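Local atomic coordinates of C.Elegans p53 tumor suppressor-like transcription factor (Caenorhabditis elegans, PDB entry 1T4W), a protein that activates transcription from the same DNA consensus sequence as p53, promotes apoptosis after DNA damage and other stress, and helps ensure proper meiotic chromosome segregation. Residues 43-48 with 126-131; 28-33 with 172-177; 101-106 with 118-123. One frame throughout, in Å; residues are numbered along the deposited sequence.

Contact 1 (43-48 with 126-131); sequences VKWKLD and PGAVQA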
loop_
_atom_site.group_PDB
_atom_site.type_symbol
_atom_site.label_atom_id
_atom_site.label_comp_id
_atom_site.label_asym_id
_atom_site.label_seq_id
_atom_site.Cartn_x
_atom_site.Cartn_y
_atom_site.Cartn_z
ATOM N N VAL A 43 0.213 -2.150 -9.997
ATOM C CA VAL A 43 -1.200 -1.770 -9.928
ATOM C C VAL A 43 -1.766 -1.906 -11.352
ATOM O O VAL A 43 -1.210 -1.354 -12.293
ATOM C CB VAL A 43 -1.383 -0.310 -9.432
ATOM C CG1 VAL A 43 -2.891 0.069 -9.441
ATOM C CG2 VAL A 43 -0.801 -0.162 -7.999
ATOM N N LYS A 44 -2.858 -2.648 -11.509
ATOM C CA LYS A 44 -3.437 -2.841 -12.832
ATOM C C LYS A 44 -4.912 -2.478 -12.826
ATOM O O LYS A 44 -5.582 -2.570 -11.790
ATOM C CB LYS A 44 -3.272 -4.309 -13.274
ATOM C CG LYS A 44 -1.818 -4.746 -13.512
ATOM C CD LYS A 44 -1.754 -6.250 -13.761
ATOM C CE LYS A 44 -0.348 -6.719 -14.166
ATOM N NZ LYS A 44 -0.327 -8.189 -14.488
ATOM N N TRP A 45 -5.421 -2.051 -13.975
ATOM C CA TRP A 45 -6.834 -1.721 -14.063
ATOM C C TRP A 45 -7.378 -1.813 -15.482
ATOM O O TRP A 45 -6.623 -1.844 -16.450
ATOM C CB TRP A 45 -7.109 -0.308 -13.508
ATOM C CG TRP A 45 -6.352 0.815 -14.185
ATOM C CD1 TRP A 45 -6.751 1.542 -15.280
ATOM C CD2 TRP A 45 -5.040 1.293 -13.848
ATOM N NE1 TRP A 45 -5.771 2.435 -15.646
ATOM C CE2 TRP A 45 -4.708 2.303 -14.788
ATOM C CE3 TRP A 45 -4.113 0.961 -12.846
ATOM C CZ2 TRP A 45 -3.486 2.988 -14.757
ATOM C CZ3 TRP A 45 -2.894 1.637 -12.809
ATOM C CH2 TRP A 45 -2.590 2.645 -13.765
ATOM N N LYS A 46 -8.702 -1.886 -15.572
ATOM C CA LYS A 46 -9.411 -1.892 -16.836
ATOM C C LYS A 46 -10.461 -0.783 -16.706
ATOM O O LYS A 46 -11.211 -0.724 -15.727
ATOM C CB LYS A 46 -10.105 -3.216 -17.102
ATOM C CG LYS A 46 -10.762 -3.226 -18.476
ATOM C CD LYS A 46 -12.185 -3.727 -18.388
ATOM C CE LYS A 46 -12.967 -3.408 -19.659
ATOM N NZ LYS A 46 -14.375 -3.889 -19.556
ATOM N N LEU A 47 -10.496 0.104 -17.690
ATOM C CA LEU A 47 -11.427 1.220 -17.665
ATOM C C LEU A 47 -12.636 1.044 -18.553
ATOM O O LEU A 47 -12.630 0.259 -19.495
ATOM C CB LEU A 47 -10.712 2.499 -18.073
ATOM C CG LEU A 47 -9.708 3.015 -17.046
ATOM C CD1 LEU A 47 -8.971 4.217 -17.609
ATOM C CD2 LEU A 47 -10.444 3.367 -15.765
ATOM N N ASP A 48 -13.683 1.791 -18.237
ATOM C CA ASP A 48 -14.897 1.742 -19.019
ATOM C C ASP A 48 -14.752 2.657 -20.223
ATOM O O ASP A 48 -13.666 3.162 -20.529
ATOM C CB ASP A 48 -16.101 2.157 -18.169
ATOM C CG ASP A 48 -15.819 3.375 -17.311
ATOM O OD1 ASP A 48 -15.050 3.257 -16.329
ATOM O OD2 ASP A 48 -16.360 4.455 -17.623
ATOM N N PRO A 126 -3.083 9.195 -20.866
ATOM C CA PRO A 126 -4.254 8.511 -21.407
ATOM C C PRO A 126 -3.795 7.178 -21.931
ATOM O O PRO A 126 -2.728 7.078 -22.536
ATOM C CB PRO A 126 -4.719 9.448 -22.523
ATOM C CG PRO A 126 -4.264 10.799 -22.039
ATOM C CD PRO A 126 -2.880 10.491 -21.538
ATOM N N GLY A 127 -4.589 6.155 -21.674
ATOM C CA GLY A 127 -4.249 4.826 -22.130
ATOM C C GLY A 127 -3.421 3.995 -21.156
ATOM O O GLY A 127 -3.273 2.795 -21.368
ATOM N N ALA A 128 -2.858 4.600 -20.109
ATOM C CA ALA A 128 -2.065 3.799 -19.175
ATOM C C ALA A 128 -3.016 2.836 -18.459
ATOM O O ALA A 128 -4.130 3.214 -18.096
ATOM C CB ALA A 128 -1.345 4.707 -18.173
ATOM N N VAL A 129 -2.603 1.585 -18.284
ATOM C CA VAL A 129 -3.457 0.601 -17.614
ATOM C C VAL A 129 -2.692 -0.153 -16.520
ATOM O O VAL A 129 -3.180 -1.137 -15.965
ATOM C CB VAL A 129 -4.032 -0.426 -18.617
ATOM C CG1 VAL A 129 -4.966 0.275 -19.625
ATOM C CG2 VAL A 129 -2.875 -1.117 -19.364
ATOM N N GLN A 130 -1.484 0.303 -16.217
ATOM C CA GLN A 130 -0.701 -0.355 -15.178
ATOM C C GLN A 130 0.282 0.617 -14.581
ATOM O O GLN A 130 0.679 1.592 -15.212
ATOM C CB GLN A 130 0.069 -1.562 -15.750
ATOM C CG GLN A 130 0.772 -2.439 -14.688
ATOM C CD GLN A 130 1.230 -3.787 -15.246
ATOM O OE1 GLN A 130 0.536 -4.382 -16.054
ATOM N NE2 GLN A 130 2.388 -4.276 -14.800
ATOM N N ALA A 131 0.654 0.384 -13.334
ATOM C CA ALA A 131 1.649 1.238 -12.731
ATOM C C ALA A 131 2.541 0.318 -11.931
ATOM O O ALA A 131 2.056 -0.463 -11.109
ATOM C CB ALA A 131 1.008 2.277 -11.818
#
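W45 lays its indole across the backbone of A128, V129 and Q130, at the point where segment 126-131 enters its strand. Its CG stands between the backbone N and the carbonyl carbon (chi1 58°), and the indole attached there lies against segment 126-131. The carbonyl carbon of V129 sits over the centre of the indole and Q130 N nearer the rim, on the same face, while V129 CA makes a CH-pi contact 3.8 Å from the centroid of the five-membered ring. At the pyrrole end W45 NE1 gives a weak, bent hydrogen bond to A128 O (3.0 Å); at the far end W45 CZ3 packs on A131 CB at 4.1 Å.

V43 and A131 form an antiparallel hydrogen-bonded pair, with V43 N to A131 O at 2.7 Å and A131 N to V43 O at 2.8 Å, and W45 N reaches V129 O at 3.1 Å. On the face away from V43 and A131, the extended chains of K44 and Q130 run side by side, K44 CE lying 3.1 Å from Q130 OE1, while Q130 NE2 bonds to N132.

In the four-stranded sheet, strand 39-46 lies between strand 130-137 and strand 3-8, where K44 and K46 make backbone bonds with E5 and W3; W45 also packs against M4, L159 of strand 152-160 and L168 of strand 166-177.

Contact 2 (28-33 with 172-177); sequences EKYLWT and IKQVRI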
loop_
_atom_site.group_PDB
_atom_site.type_symbol
_atom_site.label_atom_id
_atom_site.label_comp_id
_atom_site.label_asym_id
_atom_site.label_seq_id
_atom_site.Cartn_x
_atom_site.Cartn_y
_atom_site.Cartn_z
ATOM N N GLU A 28 -8.649 -11.803 0.460
ATOM C CA GLU A 28 -8.101 -10.491 0.745
ATOM C C GLU A 28 -6.585 -10.640 0.727
ATOM O O GLU A 28 -6.053 -11.726 0.997
ATOM C CB GLU A 28 -8.615 -10.027 2.096
ATOM C CG GLU A 28 -10.131 -9.985 2.094
ATOM C CD GLU A 28 -10.707 -9.220 3.254
ATOM O OE1 GLU A 28 -10.544 -9.665 4.417
ATOM O OE2 GLU A 28 -11.326 -8.165 2.993
ATOM N N LYS A 29 -5.885 -9.556 0.420
ATOM C CA LYS A 29 -4.438 -9.610 0.294
ATOM C C LYS A 29 -3.636 -9.191 1.510
ATOM O O LYS A 29 -3.924 -8.173 2.135
ATOM C CB LYS A 29 -4.038 -8.793 -0.918
ATOM C CG LYS A 29 -4.875 -9.200 -2.130
ATOM C CD LYS A 29 -4.475 -8.468 -3.362
ATOM C CE LYS A 29 -5.287 -8.981 -4.551
ATOM N NZ LYS A 29 -4.974 -8.146 -5.707
ATOM N N TYR A 30 -2.609 -9.979 1.816
ATOM C CA TYR A 30 -1.745 -9.727 2.972
ATOM C C TYR A 30 -0.281 -9.656 2.588
ATOM O O TYR A 30 0.231 -10.489 1.839
ATOM C CB TYR A 30 -1.915 -10.834 4.022
ATOM C CG TYR A 30 -3.292 -10.894 4.646
ATOM C CD1 TYR A 30 -4.418 -11.192 3.878
ATOM C CD2 TYR A 30 -3.468 -10.633 6.008
ATOM C CE1 TYR A 30 -5.691 -11.227 4.449
ATOM C CE2 TYR A 30 -4.732 -10.666 6.589
ATOM C CZ TYR A 30 -5.836 -10.964 5.806
ATOM O OH TYR A 30 -7.072 -11.024 6.395
ATOM N N LEU A 31 0.399 -8.649 3.108
ATOM C CA LEU A 31 1.823 -8.483 2.852
ATOM C C LEU A 31 2.611 -8.398 4.168
ATOM O O LEU A 31 2.181 -7.739 5.116
ATOM C CB LEU A 31 2.088 -7.194 2.051
ATOM C CG LEU A 31 3.559 -6.744 1.989
ATOM C CD1 LEU A 31 4.333 -7.644 1.026
ATOM C CD2 LEU A 31 3.637 -5.281 1.520
ATOM N N TRP A 32 3.745 -9.087 4.226
ATOM C CA TRP A 32 4.629 -9.002 5.387
ATOM C C TRP A 32 5.951 -8.643 4.745
ATOM O O TRP A 32 6.326 -9.251 3.743
ATOM C CB TRP A 32 4.782 -10.347 6.115
ATOM C CG TRP A 32 3.495 -10.900 6.707
ATOM C CD1 TRP A 32 3.054 -10.779 7.997
ATOM C CD2 TRP A 32 2.506 -11.655 6.012
ATOM N NE1 TRP A 32 1.848 -11.427 8.152
ATOM C CE2 TRP A 32 1.487 -11.970 6.945
ATOM C CE3 TRP A 32 2.377 -12.093 4.685
ATOM C CZ2 TRP A 32 0.353 -12.706 6.593
ATOM C CZ3 TRP A 32 1.250 -12.826 4.335
ATOM C CH2 TRP A 32 0.253 -13.127 5.289
ATOM N N THR A 33 6.652 -7.662 5.301
ATOM C CA THR A 33 7.959 -7.259 4.751
ATOM C C THR A 33 8.804 -6.652 5.861
ATOM O O THR A 33 8.267 -6.211 6.878
ATOM C CB THR A 33 7.784 -6.182 3.629
ATOM O OG1 THR A 33 9.060 -5.680 3.204
ATOM C CG2 THR A 33 6.943 -5.020 4.147
ATOM N N ILE A 172 -4.259 -3.458 -0.241
ATOM C CA ILE A 172 -3.712 -4.658 0.361
ATOM C C ILE A 172 -4.308 -4.526 1.770
ATOM O O ILE A 172 -3.969 -3.618 2.536
ATOM C CB ILE A 172 -2.207 -4.635 0.422
ATOM C CG1 ILE A 172 -1.661 -4.754 -1.011
ATOM C CG2 ILE A 172 -1.703 -5.828 1.301
ATOM C CD1 ILE A 172 -0.169 -4.620 -1.122
ATOM N N LYS A 173 -5.234 -5.421 2.065
ATOM C CA LYS A 173 -5.981 -5.415 3.315
ATOM C C LYS A 173 -5.140 -5.322 4.571
ATOM O O LYS A 173 -5.473 -4.592 5.507
ATOM C CB LYS A 173 -6.893 -6.650 3.323
ATOM C CG LYS A 173 -7.945 -6.684 4.418
ATOM C CD LYS A 173 -7.503 -7.596 5.509
ATOM C CE LYS A 173 -8.595 -7.813 6.569
ATOM N NZ LYS A 173 -8.084 -8.765 7.606
ATOM N N GLN A 174 -4.051 -6.069 4.622
ATOM C CA GLN A 174 -3.188 -5.971 5.783
ATOM C C GLN A 174 -1.728 -6.033 5.394
ATOM O O GLN A 174 -1.299 -6.938 4.680
ATOM C CB GLN A 174 -3.469 -7.081 6.822
ATOM C CG GLN A 174 -2.396 -7.138 7.920
ATOM C CD GLN A 174 -2.586 -8.317 8.853
ATOM O OE1 GLN A 174 -3.559 -8.349 9.582
ATOM N NE2 GLN A 174 -1.667 -9.302 8.817
ATOM N N VAL A 175 -0.981 -5.055 5.888
ATOM C CA VAL A 175 0.441 -4.977 5.675
ATOM C C VAL A 175 1.101 -4.994 7.055
ATOM O O VAL A 175 0.722 -4.230 7.965
ATOM C CB VAL A 175 0.830 -3.670 4.947
ATOM C CG1 VAL A 175 2.343 -3.520 4.934
ATOM C CG2 VAL A 175 0.289 -3.679 3.523
ATOM N N ARG A 176 2.069 -5.880 7.237
ATOM C CA ARG A 176 2.777 -5.911 8.507
ATOM C C ARG A 176 4.261 -5.752 8.241
ATOM O O ARG A 176 4.805 -6.407 7.361
ATOM C CB ARG A 176 2.501 -7.219 9.267
ATOM C CG ARG A 176 1.128 -7.274 9.901
ATOM C CD ARG A 176 1.017 -8.476 10.848
ATOM N NE ARG A 176 1.862 -8.289 12.024
ATOM C CZ ARG A 176 2.324 -9.275 12.779
ATOM N NH1 ARG A 176 2.029 -10.533 12.484
ATOM N NH2 ARG A 176 3.071 -9.000 13.834
ATOM N N ILE A 177 4.902 -4.857 8.985
ATOM C CA ILE A 177 6.324 -4.606 8.832
ATOM C C ILE A 177 6.948 -5.221 10.084
ATOM O O ILE A 177 6.871 -4.668 11.184
ATOM C CB ILE A 177 6.589 -3.090 8.711
ATOM C CG1 ILE A 177 5.825 -2.533 7.497
ATOM C CG2 ILE A 177 8.080 -2.845 8.495
ATOM C CD1 ILE A 177 5.024 -1.305 7.791
HETATM O O HOH W 1 -7.011 -6.981 -0.225
HETATM O O HOH W 2 0.041 -8.951 6.798
HETATM O O HOH W 3 0.430 -11.814 10.607
#
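Strands 29-33 and 166-177 meet here as parallel neighbours in the larger, mixed sheet of the DNA-binding domain. Y30 and W32 share one face of the sheet with Q174 and R176, and K173, at the corner where the chain turns into the strand, joins them. K173 CG is anti to its backbone N (chi1 -169°) and the chain then bends at chi2, running beside the Y30 side chain until K173 NZ gives a hydrogen bond to Y30 OH at 2.8 Å. E28 OE1 is 4.1 Å from K173 NZ, too far for a salt bridge, though its charge probably still favours the ammonium group. Q174 crosses the tyrosine at the rim, its NE2 in the ring plane 3.6 Å from Y30 CD2, with amide and ring planes 75° apart. An alanine at Y30 would probably leave the K173 ammonium without its hydroxyl partner and open a gap beside the Q174 side chain.

The p53-like fold is a beta sandwich, and this is a parallel pairing within a mostly antiparallel sheet. Q174 N bonds to K29 O, L31 N to Q174 O, R176 N to L31 O at 2.8 Å and T33 N to R176 O. On the face opposite Y30 and W32, L31 CD2 touches V175 CG1 at 4.1 Å. Back on the Y30 face, W32 CD1 rests 3.8 Å from R176 CB, and the two polar ends share a water, 2.9 Å from W32 NE1 and also bound by R176 NH1. A second water donates to L31 O, accepts from Q174 NE2 and lies over one face of the W32 indole. R176 NH2 forms a salt bridge with E141, and F188 of helix 181-194 meets both the Y30 and W32 rings.

Contact 3 (101-106 with 118-123); sequences FYIRNS and STFTLI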
loop_
_atom_site.group_PDB
_atom_site.type_symbol
_atom_site.label_atom_id
_atom_site.label_comp_id
_atom_site.label_asym_id
_atom_site.label_seq_id
_atom_site.Cartn_x
_atom_site.Cartn_y
_atom_site.Cartn_z
ATOM N N PHE A 101 6.406 5.907 4.421
ATOM C CA PHE A 101 6.819 5.151 3.241
ATOM C C PHE A 101 7.265 6.018 2.075
ATOM O O PHE A 101 6.944 7.198 2.011
ATOM C CB PHE A 101 5.663 4.257 2.773
ATOM C CG PHE A 101 4.496 5.021 2.195
ATOM C CD1 PHE A 101 3.705 5.822 3.003
ATOM C CD2 PHE A 101 4.206 4.954 0.830
ATOM C CE1 PHE A 101 2.632 6.558 2.471
ATOM C CE2 PHE A 101 3.140 5.674 0.282
ATOM C CZ PHE A 101 2.347 6.479 1.106
ATOM N N TYR A 102 7.985 5.409 1.139
ATOM C CA TYR A 102 8.466 6.107 -0.051
ATOM C C TYR A 102 8.277 5.240 -1.300
ATOM O O TYR A 102 8.082 4.020 -1.216
ATOM C CB TYR A 102 9.947 6.476 0.100
ATOM C CG TYR A 102 10.238 7.289 1.345
ATOM C CD1 TYR A 102 10.491 6.666 2.575
ATOM C CD2 TYR A 102 10.190 8.688 1.310
ATOM C CE1 TYR A 102 10.685 7.420 3.739
ATOM C CE2 TYR A 102 10.376 9.441 2.457
ATOM C CZ TYR A 102 10.618 8.803 3.670
ATOM O OH TYR A 102 10.737 9.566 4.801
ATOM N N ILE A 103 8.340 5.889 -2.456
ATOM C CA ILE A 103 8.165 5.235 -3.741
ATOM C C ILE A 103 9.480 5.331 -4.515
ATOM O O ILE A 103 10.035 6.419 -4.686
ATOM C CB ILE A 103 7.021 5.943 -4.529
ATOM C CG1 ILE A 103 5.739 5.931 -3.685
ATOM C CG2 ILE A 103 6.802 5.276 -5.893
ATOM C CD1 ILE A 103 5.232 4.542 -3.320
ATOM N N ARG A 104 9.982 4.191 -4.980
ATOM C CA ARG A 104 11.237 4.156 -5.723
ATOM C C ARG A 104 11.070 3.342 -7.005
ATOM O O ARG A 104 10.150 2.512 -7.129
ATOM C CB ARG A 104 12.348 3.532 -4.863
ATOM C CG ARG A 104 12.598 4.238 -3.521
ATOM C CD ARG A 104 13.213 5.624 -3.705
ATOM N NE ARG A 104 14.554 5.564 -4.291
ATOM C CZ ARG A 104 15.671 5.342 -3.601
ATOM N NH1 ARG A 104 15.624 5.157 -2.289
ATOM N NH2 ARG A 104 16.840 5.304 -4.225
ATOM N N ASN A 105 11.981 3.569 -7.943
ATOM C CA ASN A 105 11.965 2.883 -9.228
ATOM C C ASN A 105 10.576 2.942 -9.832
ATOM O O ASN A 105 10.070 1.951 -10.348
ATOM C CB ASN A 105 12.406 1.425 -9.058
ATOM C CG ASN A 105 13.809 1.322 -8.502
ATOM O OD1 ASN A 105 14.743 1.904 -9.055
ATOM N ND2 ASN A 105 13.967 0.601 -7.398
ATOM N N SER A 106 9.968 4.121 -9.773
ATOM C CA SER A 106 8.635 4.295 -10.319
ATOM C C SER A 106 8.748 4.555 -11.795
ATOM O O SER A 106 9.500 5.458 -12.224
ATOM C CB SER A 106 7.935 5.499 -9.664
ATOM O OG SER A 106 6.650 5.688 -10.235
ATOM N N SER A 118 -0.698 11.687 3.958
ATOM C CA SER A 118 0.514 11.341 3.212
ATOM C C SER A 118 0.137 10.576 1.920
ATOM O O SER A 118 -0.329 9.442 1.956
ATOM C CB SER A 118 1.429 10.500 4.103
ATOM O OG SER A 118 2.703 10.324 3.512
ATOM N N THR A 119 0.351 11.205 0.776
ATOM C CA THR A 119 -0.033 10.616 -0.495
ATOM C C THR A 119 0.978 10.840 -1.609
ATOM O O THR A 119 1.446 11.961 -1.804
ATOM C CB THR A 119 -1.374 11.231 -0.993
ATOM O OG1 THR A 119 -2.390 11.036 -0.007
ATOM C CG2 THR A 119 -1.809 10.601 -2.331
ATOM N N PHE A 120 1.307 9.778 -2.339
ATOM C CA PHE A 120 2.187 9.911 -3.488
ATOM C C PHE A 120 1.228 9.831 -4.664
ATOM O O PHE A 120 0.392 8.921 -4.737
ATOM C CB PHE A 120 3.215 8.779 -3.569
ATOM C CG PHE A 120 4.408 8.973 -2.658
ATOM C CD1 PHE A 120 4.355 8.596 -1.316
ATOM C CD2 PHE A 120 5.560 9.582 -3.132
ATOM C CE1 PHE A 120 5.441 8.836 -0.455
ATOM C CE2 PHE A 120 6.652 9.829 -2.282
ATOM C CZ PHE A 120 6.584 9.454 -0.940
ATOM N N THR A 121 1.309 10.810 -5.555
ATOM C CA THR A 121 0.460 10.833 -6.737
ATOM C C THR A 121 1.255 10.578 -7.992
ATOM O O THR A 121 2.167 11.345 -8.352
ATOM C CB THR A 121 -0.273 12.179 -6.894
ATOM O OG1 THR A 121 -1.112 12.397 -5.754
ATOM C CG2 THR A 121 -1.152 12.171 -8.153
ATOM N N LEU A 122 0.904 9.503 -8.678
ATOM C CA LEU A 122 1.578 9.163 -9.915
ATOM C C LEU A 122 0.874 9.888 -11.045
ATOM O O LEU A 122 -0.350 9.807 -11.160
ATOM C CB LEU A 122 1.492 7.660 -10.190
ATOM C CG LEU A 122 2.027 6.702 -9.137
ATOM C CD1 LEU A 122 2.054 5.284 -9.729
ATOM C CD2 LEU A 122 3.401 7.124 -8.709
ATOM N N ILE A 123 1.636 10.595 -11.873
ATOM C CA ILE A 123 1.047 11.296 -13.011
ATOM C C ILE A 123 1.198 10.383 -14.199
ATOM O O ILE A 123 2.311 10.019 -14.580
ATOM C CB ILE A 123 1.754 12.637 -13.319
ATOM C CG1 ILE A 123 1.438 13.663 -12.229
ATOM C CG2 ILE A 123 1.278 13.175 -14.649
ATOM C CD1 ILE A 123 2.123 13.405 -10.893
#
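F120 meets F101 and I103 at once, using its edge for one and a face for the other. Its CD1 comes 3.5 Å from F101 CE2, and the rings form an offset edge-to-face pair, centroids 5.3 Å apart and planes at 65°, the edge of F120 turned to the face of F101. F120 CE1 also lies 3.3 Å from F101 O. F101 CG stands between its backbone N and the carbonyl carbon (chi1 69°), and the attached ring lies against segment 118-123. I103 CG1 lies over one face of F120, toward the rim, in a CH-pi contact 3.8 Å from the centroid. S118 OG is 3.9 Å from F101 CE1, but its hydrogen bonds go to Y112 and S99.

In the next shell, Y112 meets the F120 ring, while F62, I135 and F137 pack on F101. Y102, whose CB points away from segment 118-123, touches F120 CZ only lightly and bonds through OH to P96 O.

No hydrogen bond joins the two strands, whose axes run 8.5 Å apart at 19°: 101-104 in the four-stranded sheet, 119-123 in the mixed one. Such packing between facing sheets is characteristic of the interior of the p53-like beta sandwich.

Contacts 1 and 2 each join neighbouring strands within one sheet, by backbone hydrogen bonds, antiparallel in the first and parallel in the second; contact 3 instead joins the two sheets by side-chain packing, with no hydrogen bond across it. It is the buried one, whereas contact 1, toward the periphery, has a lysine and glutamine on one face, and contact 2 has most of its polar and charged groups and its bridging waters beside Y30 and W32, with apolar L31 and V175 on the opposite face. Contacts 1 and 3 touch, A131 CB lying 3.8 Å from L122 CD1, and both reach the four-stranded sheet. Contacts 2 and 3 share the mixed sheet, on opposite sides of the chain's centre.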